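Local structure of hypothetical sensory transduction histidine kinase (Methanosarcina mazei, 3LI9) at residues Ala31-Asn36 with Glu254-Gly259; Gln71-Tyr76 with Asn108-Pro113; Gly78-Ala83 with Gly161-Ile166; Glu221-Ala226 with Val238-Pro243. The protein probably acts as a membrane sensor histidine kinase that transfers phosphate from ATP to a protein histidine, this chain being its extracellular PDC-fold domain. One frame throughout, in Å; residues are numbered along the deposited sequence.

Two antiparallel sheets divide the four contacts, and helix 13-48 runs past both. Contacts 2 and 3 share strand 74-79 of the seven-stranded sheet; their centres lie about 23 Å apart and Y76 packs on I166. Contact 4 joins helix 221-231 to edge strand 236-241 of the four-stranded sheet, and contact 1 uses the neighbouring strand 248-256. Contact 1 touches contact 2 through N36 and Q71, whereas contacts 3 and 4 stand about 46 Å apart, centre to centre, on opposite sides of the chain's centre. Along the sequence contact 1 spans the other three: 2 and 3 interleave, and 4 follows. This elongated layout fits a double Cache sensor, with contact 1 near the junction of its two sheets.

Contact 1 (Ala31-Asn36 with Glu254-Gly259); sequences AQMEAN and EPVKTG
M33 and E34 meet V256, K257 and T258 in a largely buried helix-to-turn contact with a polar rim, made where helix 13-48 passes the end of strand 248-256. M33, modelled as selenomethionine, supplies the apolar part. Its SE lies 3.5 Å from V256 CG1, and the two side chains cross at about a right angle. The bend at chi3 (64°) turns CE away from the line of the chain, and CE comes to 3.3 Å from T258 O. Nearer the helix, M33 CB rests 3.8 Å from T258 CB. E34 crosses T258 obliquely at the rim of this packing, its CG 3.3 Å from T258 OG1, the hydroxyl that is hydrogen-bonded to D30. Farther out, E34 OE2 makes a long salt bridge of 3.7 Å to K257 NZ. Water 1 bridges the same pair, donating to E34 OE2 at 2.8 Å and accepting a weak bond from K257 NZ at 3.2 Å. The carboxylate of D30 is also close to that of E34, so K257 probably offsets some of the local negative charge. An alanine in place of E34 would probably leave K257 NZ without this carboxylate mate, take from water 1 the oxygen it donates to, and leave the T258 hydroxyl less well packed. Around the contact, F261 of strand 261-268 touches both M33 and V256, while Y153 of strand 148-159 packs on M33, N36 and T258. The turn between two strands of the four-stranded sheet is thereby set against both the long helix and a strand of the other sheet.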
loop_
_atom_site.group_PDB
_atom_site.type_symbol
_atom_site.label_atom_id
_atom_site.label_comp_id
_atom_site.label_asym_id
_atom_site.label_seq_id
_atom_site.Cartn_x
_atom_site.Cartn_y
_atom_site.Cartn_z
ATOM N N ALA A 31 9.286 -2.722 -7.234
ATOM C CA ALA A 31 9.345 -4.164 -7.652
ATOM C C ALA A 31 8.536 -5.060 -6.706
ATOM O O ALA A 31 7.772 -5.889 -7.184
ATOM C CB ALA A 31 10.810 -4.648 -7.731
ATOM N N GLN A 32 8.665 -4.897 -5.387
ATOM C CA GLN A 32 7.977 -5.793 -4.477
ATOM C C GLN A 32 6.531 -5.405 -4.458
ATOM O O GLN A 32 5.673 -6.247 -4.250
ATOM C CB GLN A 32 8.513 -5.713 -3.065
ATOM C CG GLN A 32 7.844 -6.683 -2.054
ATOM C CD GLN A 32 7.908 -8.180 -2.453
ATOM O OE1 GLN A 32 8.977 -8.720 -2.722
ATOM N NE2 GLN A 32 6.760 -8.820 -2.546
HETATM N N MSE A 33 6.243 -4.152 -4.723
HETATM C CA MSE A 33 4.803 -3.790 -4.762
HETATM C C MSE A 33 4.091 -4.441 -5.973
HETATM O O MSE A 33 2.926 -4.808 -5.872
HETATM C CB MSE A 33 4.638 -2.227 -4.769
HETATM C CG MSE A 33 5.283 -1.716 -3.498
HETATM SE SE MSE A 33 5.266 0.261 -3.544
HETATM C CE MSE A 33 3.400 0.640 -3.520
ATOM N N GLU A 34 4.745 -4.515 -7.117
ATOM C CA GLU A 34 4.156 -5.125 -8.284
ATOM C C GLU A 34 3.950 -6.639 -7.959
ATOM O O GLU A 34 2.985 -7.256 -8.419
ATOM C CB GLU A 34 5.079 -4.970 -9.507
ATOM C CG GLU A 34 5.248 -3.515 -9.897
ATOM C CD GLU A 34 5.289 -3.211 -11.395
ATOM O OE1 GLU A 34 5.021 -4.059 -12.263
ATOM O OE2 GLU A 34 5.637 -2.059 -11.743
ATOM N N ALA A 35 4.889 -7.227 -7.215
ATOM C CA ALA A 35 4.713 -8.669 -6.880
ATOM C C ALA A 35 3.473 -8.817 -5.971
ATOM O O ALA A 35 2.625 -9.744 -6.201
ATOM C CB ALA A 35 5.995 -9.261 -6.180
ATOM N N ASN A 36 3.330 -7.933 -4.954
ATOM C CA ASN A 36 2.200 -8.085 -4.043
ATOM C C ASN A 36 0.878 -7.851 -4.736
ATOM O O ASN A 36 -0.129 -8.574 -4.473
ATOM C CB ASN A 36 2.380 -7.062 -2.868
ATOM C CG ASN A 36 3.445 -7.496 -1.908
ATOM O OD1 ASN A 36 3.766 -8.682 -1.827
ATOM N ND2 ASN A 36 4.010 -6.554 -1.196
ATOM N N GLU A 254 10.500 11.003 -7.115
ATOM C CA GLU A 254 10.264 10.196 -8.345
ATOM C C GLU A 254 9.196 9.185 -8.017
ATOM O O GLU A 254 9.160 8.602 -6.931
ATOM C CB GLU A 254 11.542 9.478 -8.796
ATOM C CG GLU A 254 12.592 10.417 -9.421
ATOM C CD GLU A 254 12.120 10.968 -10.741
ATOM O OE1 GLU A 254 11.193 10.452 -11.373
ATOM O OE2 GLU A 254 12.720 11.978 -11.135
ATOM N N PRO A 255 8.217 9.009 -8.933
ATOM C CA PRO A 255 7.070 8.185 -8.640
ATOM C C PRO A 255 7.359 6.707 -8.577
ATOM O O PRO A 255 8.176 6.184 -9.343
ATOM C CB PRO A 255 6.107 8.480 -9.799
ATOM C CG PRO A 255 6.983 8.948 -10.901
ATOM C CD PRO A 255 8.105 9.720 -10.236
ATOM N N VAL A 256 6.609 6.086 -7.677
ATOM C CA VAL A 256 6.579 4.611 -7.553
ATOM C C VAL A 256 5.385 4.172 -8.316
ATOM O O VAL A 256 4.302 4.468 -7.911
ATOM C CB VAL A 256 6.459 4.285 -6.039
ATOM C CG1 VAL A 256 6.219 2.775 -5.824
ATOM C CG2 VAL A 256 7.794 4.677 -5.366
ATOM N N LYS A 257 5.589 3.458 -9.440
ATOM C CA LYS A 257 4.540 3.182 -10.441
ATOM C C LYS A 257 3.299 2.569 -9.800
ATOM O O LYS A 257 2.189 2.910 -10.150
ATOM C CB LYS A 257 5.175 2.180 -11.452
ATOM C CG LYS A 257 4.432 1.922 -12.687
ATOM C CD LYS A 257 5.371 1.124 -13.654
ATOM C CE LYS A 257 4.587 0.618 -14.832
ATOM N NZ LYS A 257 3.606 -0.378 -14.308
ATOM N N THR A 258 3.473 1.638 -8.862
ATOM C CA THR A 258 2.343 0.964 -8.239
ATOM C C THR A 258 1.747 1.931 -7.197
ATOM O O THR A 258 2.353 2.243 -6.188
ATOM C CB THR A 258 2.808 -0.347 -7.582
ATOM O OG1 THR A 258 3.388 -1.132 -8.601
ATOM C CG2 THR A 258 1.565 -1.116 -7.008
ATOM N N GLY A 259 0.572 2.477 -7.491
ATOM C CA GLY A 259 -0.052 3.409 -6.573
ATOM C C GLY A 259 0.350 4.883 -6.708
ATOM O O GLY A 259 -0.233 5.728 -6.020
HETATM O O HOH W 1 6.001 -2.513 -14.504
#

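Contact 2 (Gln71-Tyr76 with Asn108-Pro113); sequences QLIGVY and NKINGP
The peptide carbonyl of I73 is the flat group at the centre of this contact, and K109 N donates to it from a position tilted 17° from its plane. The bond of 3.0 Å from K109 N to I73 O is fairly straight at 162°. N108 CA also reaches I73 O, at 3.2 Å, in a CA-H...O contact. Next to it, G74 and N108 form an antiparallel non-hydrogen-bonded pair, with G74 CA 4.1 Å from N108 CB. The apolar part belongs to I73, whose CG1 stands anti to the backbone N (chi1 -162°) and lies 3.9 Å from K109 CG. I73 CG2 and CD1 both touch CD1 of I110, and the side chains of these two isoleucines cross at about a right angle. An alanine at I73 would probably open a gap beside I110 CD1 and leave the K109 methylene at CG with less to pack on. At the outer margin, water 2 accepts from K109 NZ at 2.9 Å and also bonds L72 O. K109 begins a type I turn to G112. In the wider sheet, I73 and G74 both face D170 of strand 162-172 as a classic beta bulge, and I148 and M150 of strand 148-159 touch I73 and I110.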
loop_
_atom_site.group_PDB
_atom_site.type_symbol
_atom_site.label_atom_id
_atom_site.label_comp_id
_atom_site.label_asym_id
_atom_site.label_seq_id
_atom_site.Cartn_x
_atom_site.Cartn_y
_atom_site.Cartn_z
ATOM N N GLN A 71 6.102 -11.446 3.714
ATOM C CA GLN A 71 5.956 -9.969 3.537
ATOM C C GLN A 71 4.508 -9.562 3.705
ATOM O O GLN A 71 4.198 -8.346 3.650
ATOM C CB GLN A 71 6.534 -9.470 2.195
ATOM C CG GLN A 71 5.585 -9.644 0.959
ATOM C CD GLN A 71 5.561 -11.097 0.436
ATOM O OE1 GLN A 71 6.162 -12.043 1.035
ATOM N NE2 GLN A 71 4.848 -11.287 -0.680
ATOM N N LEU A 72 3.599 -10.566 3.748
ATOM C CA LEU A 72 2.142 -10.279 3.969
ATOM C C LEU A 72 1.761 -10.529 5.404
ATOM O O LEU A 72 2.332 -11.410 6.077
ATOM C CB LEU A 72 1.253 -11.164 3.088
ATOM C CG LEU A 72 1.532 -11.124 1.563
ATOM C CD1 LEU A 72 0.575 -12.023 0.810
ATOM C CD2 LEU A 72 1.448 -9.657 1.006
ATOM N N ILE A 73 0.756 -9.771 5.904
ATOM C CA ILE A 73 0.217 -10.040 7.205
ATOM C C ILE A 73 -1.269 -10.506 7.157
ATOM O O ILE A 73 -1.802 -10.958 8.146
ATOM C CB ILE A 73 0.377 -8.787 8.128
ATOM C CG1 ILE A 73 0.237 -9.170 9.595
ATOM C CG2 ILE A 73 -0.647 -7.658 7.733
ATOM C CD1 ILE A 73 0.850 -8.056 10.558
ATOM N N GLY A 74 -1.893 -10.373 6.000
ATOM C CA GLY A 74 -3.245 -10.809 5.848
ATOM C C GLY A 74 -3.489 -11.175 4.391
ATOM O O GLY A 74 -2.928 -10.587 3.468
ATOM N N VAL A 75 -4.370 -12.137 4.199
ATOM C CA VAL A 75 -4.861 -12.476 2.856
ATOM C C VAL A 75 -6.357 -12.762 3.055
ATOM O O VAL A 75 -6.785 -13.389 4.035
ATOM C CB VAL A 75 -4.202 -13.779 2.286
ATOM C CG1 VAL A 75 -4.745 -14.143 0.824
ATOM C CG2 VAL A 75 -2.685 -13.631 2.227
ATOM N N TYR A 76 -7.152 -12.243 2.107
ATOM C CA TYR A 76 -8.590 -12.310 2.347
ATOM C C TYR A 76 -9.410 -12.385 1.077
ATOM O O TYR A 76 -8.960 -11.997 -0.011
ATOM C CB TYR A 76 -9.044 -11.172 3.247
ATOM C CG TYR A 76 -8.628 -9.777 2.775
ATOM C CD1 TYR A 76 -9.423 -9.082 1.898
ATOM C CD2 TYR A 76 -7.365 -9.244 3.129
ATOM C CE1 TYR A 76 -9.052 -7.786 1.425
ATOM C CE2 TYR A 76 -6.983 -8.003 2.671
ATOM C CZ TYR A 76 -7.822 -7.285 1.836
ATOM O OH TYR A 76 -7.394 -6.048 1.435
ATOM N N ASN A 108 -5.193 -13.886 8.847
ATOM C CA ASN A 108 -4.138 -12.917 9.232
ATOM C C ASN A 108 -3.300 -13.347 10.392
ATOM O O ASN A 108 -3.686 -14.222 11.159
ATOM C CB ASN A 108 -4.788 -11.546 9.542
ATOM C CG ASN A 108 -5.604 -11.585 10.828
ATOM O OD1 ASN A 108 -6.842 -11.943 10.849
ATOM N ND2 ASN A 108 -4.945 -11.315 11.905
ATOM N N LYS A 109 -2.162 -12.703 10.525
ATOM C CA LYS A 109 -1.360 -12.837 11.745
ATOM C C LYS A 109 -1.116 -11.516 12.472
ATOM O O LYS A 109 -0.043 -11.333 13.121
ATOM C CB LYS A 109 -0.058 -13.594 11.399
ATOM C CG LYS A 109 0.721 -12.976 10.365
ATOM C CD LYS A 109 2.029 -13.814 10.036
ATOM C CE LYS A 109 1.748 -15.117 9.365
ATOM N NZ LYS A 109 3.078 -15.577 8.752
ATOM N N ILE A 110 -2.098 -10.628 12.443
ATOM C CA ILE A 110 -2.023 -9.285 13.041
ATOM C C ILE A 110 -1.685 -9.372 14.501
ATOM O O ILE A 110 -0.838 -8.616 14.970
ATOM C CB ILE A 110 -3.397 -8.550 12.938
ATOM C CG1 ILE A 110 -3.825 -8.225 11.496
ATOM C CG2 ILE A 110 -3.438 -7.172 13.774
ATOM C CD1 ILE A 110 -2.954 -7.172 10.824
ATOM N N ASN A 111 -2.295 -10.303 15.221
ATOM C CA ASN A 111 -2.131 -10.357 16.659
ATOM C C ASN A 111 -1.084 -11.391 17.005
ATOM O O ASN A 111 -0.865 -11.665 18.205
ATOM C CB ASN A 111 -3.473 -10.723 17.357
ATOM C CG ASN A 111 -4.518 -9.606 17.265
ATOM O OD1 ASN A 111 -4.839 -9.043 16.196
ATOM N ND2 ASN A 111 -5.083 -9.284 18.407
ATOM N N GLY A 112 -0.435 -11.963 15.989
ATOM C CA GLY A 112 0.651 -12.937 16.145
ATOM C C GLY A 112 0.431 -14.307 15.503
ATOM O O GLY A 112 1.051 -14.667 14.500
ATOM N N PRO A 113 -0.476 -15.142 16.072
ATOM C CA PRO A 113 -0.706 -16.465 15.463
ATOM C C PRO A 113 -1.658 -16.289 14.213
ATOM O O PRO A 113 -2.359 -15.258 14.103
ATOM C CB PRO A 113 -1.428 -17.239 16.581
ATOM C CG PRO A 113 -2.082 -16.185 17.422
ATOM C CD PRO A 113 -1.077 -15.000 17.400
HETATM O O HOH W 2 3.045 -14.137 6.230
#

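Contact 3 (Gly78-Ala83 with Gly161-Ile166); sequences GYEPDA and GEFAGI
G78 and Y79 lie tight against G165 and I166, whereas E80, A83 and F163 form a looser, partly exposed side around the buried A164. In the close part, G78 and I166 form an antiparallel hydrogen-bonded pair: I166 N reaches G78 O at 2.8 Å, and G78 N returns a bond to I166 O at 3.0 Å. Y79 and G165 follow as a non-hydrogen-bonded pair with CA atoms only 3.9 Å apart. A side chain at G165 would clash with G78 O and Y79 CA, and its backbone angles also call for glycine. A164 and G165 together face I157 in a classic beta bulge. E80 N then donates to A164 O at 2.8 Å, an acceptor that also lies near Y79 CA and A83 CB. On the looser side, the type II turn from E80 to A83 brings A83 CB back to A164 CB, 4.0 Å away. The bend at chi2 (-72°) brings E80 CD to the edge of the F163 ring, in its plane, and E80 OE2 lies 3.8 Å from F163 CE2, with carboxylate and ring planes 64° apart. G165 N lies over the centre of that ring, 3.6 Å above its plane. E80 OE1 forms a salt bridge with K132 NZ and OE2 a hydrogen bond with Y128 OH. Both probably favour an ionised E80, with the F163 edge a weaker, electrostatically compatible neighbour.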
loop_
_atom_site.group_PDB
_atom_site.type_symbol
_atom_site.label_atom_id
_atom_site.label_comp_id
_atom_site.label_asym_id
_atom_site.label_seq_id
_atom_site.Cartn_x
_atom_site.Cartn_y
_atom_site.Cartn_z
ATOM N N GLY A 78 -13.638 -11.342 -0.001
ATOM C CA GLY A 78 -14.904 -10.811 0.536
ATOM C C GLY A 78 -15.898 -10.871 -0.642
ATOM O O GLY A 78 -15.611 -10.381 -1.693
ATOM N N TYR A 79 -17.045 -11.537 -0.451
ATOM C CA TYR A 79 -18.035 -11.713 -1.529
ATOM C C TYR A 79 -19.358 -10.962 -1.252
ATOM O O TYR A 79 -19.726 -10.701 -0.113
ATOM C CB TYR A 79 -18.363 -13.160 -1.662
ATOM C CG TYR A 79 -17.282 -13.946 -2.397
ATOM C CD1 TYR A 79 -16.116 -14.357 -1.744
ATOM C CD2 TYR A 79 -17.447 -14.276 -3.769
ATOM C CE1 TYR A 79 -15.137 -15.103 -2.466
ATOM C CE2 TYR A 79 -16.462 -15.018 -4.470
ATOM C CZ TYR A 79 -15.332 -15.392 -3.794
ATOM O OH TYR A 79 -14.396 -16.206 -4.472
ATOM N N GLU A 80 -19.986 -10.575 -2.348
ATOM C CA GLU A 80 -21.376 -10.092 -2.316
ATOM C C GLU A 80 -22.278 -11.180 -1.789
ATOM O O GLU A 80 -22.000 -12.362 -1.752
ATOM C CB GLU A 80 -21.795 -9.744 -3.767
ATOM C CG GLU A 80 -21.073 -8.604 -4.392
ATOM C CD GLU A 80 -21.502 -7.262 -3.790
ATOM O OE1 GLU A 80 -22.556 -6.740 -4.199
ATOM O OE2 GLU A 80 -20.789 -6.726 -2.937
ATOM N N PRO A 81 -23.475 -10.791 -1.337
ATOM C CA PRO A 81 -24.434 -11.766 -0.822
ATOM C C PRO A 81 -24.703 -12.897 -1.799
ATOM O O PRO A 81 -25.026 -12.640 -2.962
ATOM C CB PRO A 81 -25.698 -10.880 -0.608
ATOM C CG PRO A 81 -25.139 -9.583 -0.239
ATOM C CD PRO A 81 -23.932 -9.411 -1.205
ATOM N N ASP A 82 -24.508 -14.123 -1.329
ATOM C CA ASP A 82 -24.710 -15.365 -2.024
ATOM C C ASP A 82 -23.833 -15.586 -3.273
ATOM O O ASP A 82 -24.042 -16.552 -3.993
ATOM C CB ASP A 82 -26.193 -15.509 -2.389
ATOM C CG ASP A 82 -27.008 -16.021 -1.221
ATOM O OD1 ASP A 82 -26.481 -16.730 -0.345
ATOM O OD2 ASP A 82 -28.186 -15.690 -1.158
ATOM N N ALA A 83 -22.801 -14.756 -3.425
ATOM C CA ALA A 83 -21.964 -14.740 -4.689
ATOM C C ALA A 83 -20.881 -15.816 -4.741
ATOM O O ALA A 83 -20.366 -16.146 -5.831
ATOM C CB ALA A 83 -21.438 -13.339 -5.073
ATOM N N GLY A 161 -19.191 -12.126 -15.741
ATOM C CA GLY A 161 -19.054 -10.728 -16.159
ATOM C C GLY A 161 -19.427 -9.687 -15.086
ATOM O O GLY A 161 -19.312 -8.504 -15.324
ATOM N N GLU A 162 -19.838 -10.148 -13.918
ATOM C CA GLU A 162 -20.328 -9.269 -12.860
ATOM C C GLU A 162 -19.456 -9.285 -11.648
ATOM O O GLU A 162 -18.879 -10.333 -11.287
ATOM C CB GLU A 162 -21.677 -9.764 -12.410
ATOM C CG GLU A 162 -22.702 -9.562 -13.530
ATOM C CD GLU A 162 -24.108 -10.004 -13.085
ATOM O OE1 GLU A 162 -24.255 -10.450 -11.931
ATOM O OE2 GLU A 162 -25.058 -9.909 -13.884
ATOM N N PHE A 163 -19.400 -8.140 -11.000
ATOM C CA PHE A 163 -18.677 -8.081 -9.721
ATOM C C PHE A 163 -19.211 -9.038 -8.671
ATOM O O PHE A 163 -20.392 -8.997 -8.301
ATOM C CB PHE A 163 -18.672 -6.661 -9.201
ATOM C CG PHE A 163 -17.965 -6.507 -7.898
ATOM C CD1 PHE A 163 -16.597 -6.295 -7.885
ATOM C CD2 PHE A 163 -18.671 -6.517 -6.685
ATOM C CE1 PHE A 163 -15.929 -6.092 -6.649
ATOM C CE2 PHE A 163 -18.014 -6.337 -5.447
ATOM C CZ PHE A 163 -16.645 -6.120 -5.455
ATOM N N ALA A 164 -18.346 -9.963 -8.157
ATOM C CA ALA A 164 -18.780 -10.929 -7.141
ATOM C C ALA A 164 -18.146 -10.654 -5.758
ATOM O O ALA A 164 -18.631 -11.189 -4.739
ATOM C CB ALA A 164 -18.463 -12.356 -7.532
ATOM N N GLY A 165 -17.059 -9.887 -5.737
ATOM C CA GLY A 165 -16.300 -9.748 -4.467
ATOM C C GLY A 165 -14.896 -9.315 -4.812
ATOM O O GLY A 165 -14.600 -8.813 -5.901
ATOM N N ILE A 166 -14.029 -9.416 -3.817
ATOM C CA ILE A 166 -12.652 -8.950 -3.935
ATOM C C ILE A 166 -11.717 -10.061 -3.365
ATOM O O ILE A 166 -12.103 -10.919 -2.500
ATOM C CB ILE A 166 -12.320 -7.652 -3.153
ATOM C CG1 ILE A 166 -12.557 -7.902 -1.653
ATOM C CG2 ILE A 166 -13.151 -6.404 -3.700
ATOM C CD1 ILE A 166 -12.089 -6.799 -0.756
#

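Contact 4 (Glu221-Ala226 with Val238-Pro243); sequences EEIKNA and VEIKDP
I223 and I240 put their side chains across each other at about a right angle, with I223 CG1 3.5 Å from I240 CD1. Both chains are extended beyond CG1: chi2 of I240 is 178°, which carries its CD1 outward to the helix. E222 lies over the strand beside them. Its CB is 3.9 Å from both V238 CB and I240 CG1, so this one carbon bears on two side chains of the strand. Chi1 (-69°) sets E222 CG anti to the carbonyl carbon, 3.5 Å from E239 O; the bend at chi2 then places CD 4.1 Å from that oxygen. V238 turns both methyls to the helix: CG1 is 3.6 Å from E222 O, and CG2, set between its own backbone N and carbonyl carbon, lies 4.2 Å from A226 CB. The contact is apolar packing that also takes in the carbonyl oxygens of E222 and E239. The short helix and strand axes run nearly antiparallel, at 159°, and approach to 8.2 Å. E239 CB points away from the helix; its OE2 is hydrogen-bonded to Y15 OH and its OE1 forms a salt bridge with K269 NZ. Helix 221-231 thus packs on edge strand 236-241 of the four-stranded sheet, with A226 also touching Y253 of strand 248-256, while L215 and F218 touch I223 and V220 adjoins I240.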
loop_
_atom_site.group_PDB
_atom_site.type_symbol
_atom_site.label_atom_id
_atom_site.label_comp_id
_atom_site.label_asym_id
_atom_site.label_seq_id
_atom_site.Cartn_x
_atom_site.Cartn_y
_atom_site.Cartn_z
ATOM N N GLU A 221 5.732 26.717 0.312
ATOM C CA GLU A 221 5.187 26.679 -1.013
ATOM C C GLU A 221 5.815 25.529 -1.841
ATOM O O GLU A 221 5.074 24.784 -2.475
ATOM C CB GLU A 221 5.409 28.065 -1.727
ATOM C CG GLU A 221 4.858 28.204 -3.155
ATOM C CD GLU A 221 3.338 28.220 -3.152
ATOM O OE1 GLU A 221 2.783 27.557 -2.269
ATOM O OE2 GLU A 221 2.681 28.926 -3.977
ATOM N N GLU A 222 7.120 25.414 -1.855
ATOM C CA GLU A 222 7.734 24.400 -2.681
ATOM C C GLU A 222 7.318 22.965 -2.293
ATOM O O GLU A 222 7.260 22.098 -3.152
ATOM C CB GLU A 222 9.243 24.528 -2.602
ATOM C CG GLU A 222 9.734 25.807 -3.298
ATOM C CD GLU A 222 9.530 27.072 -2.413
ATOM O OE1 GLU A 222 9.038 26.991 -1.245
ATOM O OE2 GLU A 222 9.886 28.161 -2.909
ATOM N N ILE A 223 7.133 22.709 -1.000
ATOM C CA ILE A 223 6.754 21.344 -0.554
ATOM C C ILE A 223 5.334 21.038 -0.907
ATOM O O ILE A 223 5.016 19.931 -1.363
ATOM C CB ILE A 223 7.001 21.168 1.000
ATOM C CG1 ILE A 223 8.464 21.281 1.312
ATOM C CG2 ILE A 223 6.583 19.796 1.418
ATOM C CD1 ILE A 223 8.803 21.149 2.824
ATOM N N LYS A 224 4.435 22.027 -0.774
ATOM C CA LYS A 224 3.093 21.897 -1.327
ATOM C C LYS A 224 3.059 21.609 -2.863
ATOM O O LYS A 224 2.199 20.836 -3.344
ATOM C CB LYS A 224 2.270 23.174 -1.020
ATOM C CG LYS A 224 1.857 23.226 0.434
ATOM C CD LYS A 224 1.011 24.526 0.684
ATOM C CE LYS A 224 1.184 24.975 2.082
ATOM N NZ LYS A 224 0.665 23.852 2.914
ATOM N N ASN A 225 3.931 22.256 -3.614
ATOM C CA ASN A 225 4.079 22.004 -5.092
ATOM C C ASN A 225 4.570 20.570 -5.402
ATOM O O ASN A 225 4.011 19.886 -6.288
ATOM C CB ASN A 225 4.977 23.018 -5.759
ATOM C CG ASN A 225 4.343 24.418 -5.740
ATOM O OD1 ASN A 225 3.111 24.538 -5.602
ATOM N ND2 ASN A 225 5.153 25.425 -5.869
ATOM N N ALA A 226 5.500 20.110 -4.577
ATOM C CA ALA A 226 6.010 18.718 -4.725
ATOM C C ALA A 226 4.842 17.790 -4.468
ATOM O O ALA A 226 4.671 16.822 -5.185
ATOM C CB ALA A 226 7.244 18.439 -3.776
ATOM N N VAL A 238 12.283 20.195 -6.270
ATOM C CA VAL A 238 12.048 21.602 -5.803
ATOM C C VAL A 238 13.233 22.056 -4.992
ATOM O O VAL A 238 13.903 21.261 -4.368
ATOM C CB VAL A 238 10.758 21.775 -4.981
ATOM C CG1 VAL A 238 9.559 21.616 -5.861
ATOM C CG2 VAL A 238 10.765 20.818 -3.707
ATOM N N GLU A 239 13.522 23.381 -4.975
ATOM C CA GLU A 239 14.625 23.915 -4.188
ATOM C C GLU A 239 14.054 24.784 -3.086
ATOM O O GLU A 239 13.183 25.575 -3.351
ATOM C CB GLU A 239 15.493 24.813 -5.044
ATOM C CG GLU A 239 15.952 24.045 -6.260
ATOM C CD GLU A 239 17.301 24.496 -6.788
ATOM O OE1 GLU A 239 17.917 25.395 -6.170
ATOM O OE2 GLU A 239 17.736 23.921 -7.820
ATOM N N ILE A 240 14.515 24.566 -1.872
ATOM C CA ILE A 240 13.864 25.207 -0.700
ATOM C C ILE A 240 14.896 25.939 0.122
ATOM O O ILE A 240 15.826 25.344 0.595
ATOM C CB ILE A 240 13.230 24.162 0.200
ATOM C CG1 ILE A 240 12.371 23.185 -0.643
ATOM C CG2 ILE A 240 12.424 24.810 1.328
ATOM C CD1 ILE A 240 11.721 22.055 0.187
ATOM N N LYS A 241 14.776 27.249 0.285
ATOM C CA LYS A 241 15.875 27.904 1.012
ATOM C C LYS A 241 15.402 28.129 2.449
ATOM O O LYS A 241 14.305 28.623 2.661
ATOM C CB LYS A 241 16.224 29.221 0.340
ATOM C CG LYS A 241 17.191 30.067 1.165
ATOM C CD LYS A 241 17.347 31.422 0.533
ATOM C CE LYS A 241 18.478 32.246 1.127
ATOM N NZ LYS A 241 18.448 33.629 0.473
ATOM N N ASP A 242 16.187 27.731 3.422
ATOM C CA ASP A 242 15.744 27.800 4.785
ATOM C C ASP A 242 16.057 29.212 5.242
ATOM O O ASP A 242 17.224 29.597 5.207
ATOM C CB ASP A 242 16.521 26.779 5.633
ATOM C CG ASP A 242 16.055 26.740 7.106
ATOM O OD1 ASP A 242 16.114 27.791 7.820
ATOM O OD2 ASP A 242 15.595 25.661 7.562
ATOM N N PRO A 243 15.028 30.007 5.647
ATOM C CA PRO A 243 15.412 31.403 5.957
ATOM C C PRO A 243 16.091 31.566 7.326
ATOM O O PRO A 243 16.633 32.625 7.597
ATOM C CB PRO A 243 14.072 32.167 5.901
ATOM C CG PRO A 243 13.043 31.118 6.320
ATOM C CD PRO A 243 13.568 29.779 5.765
#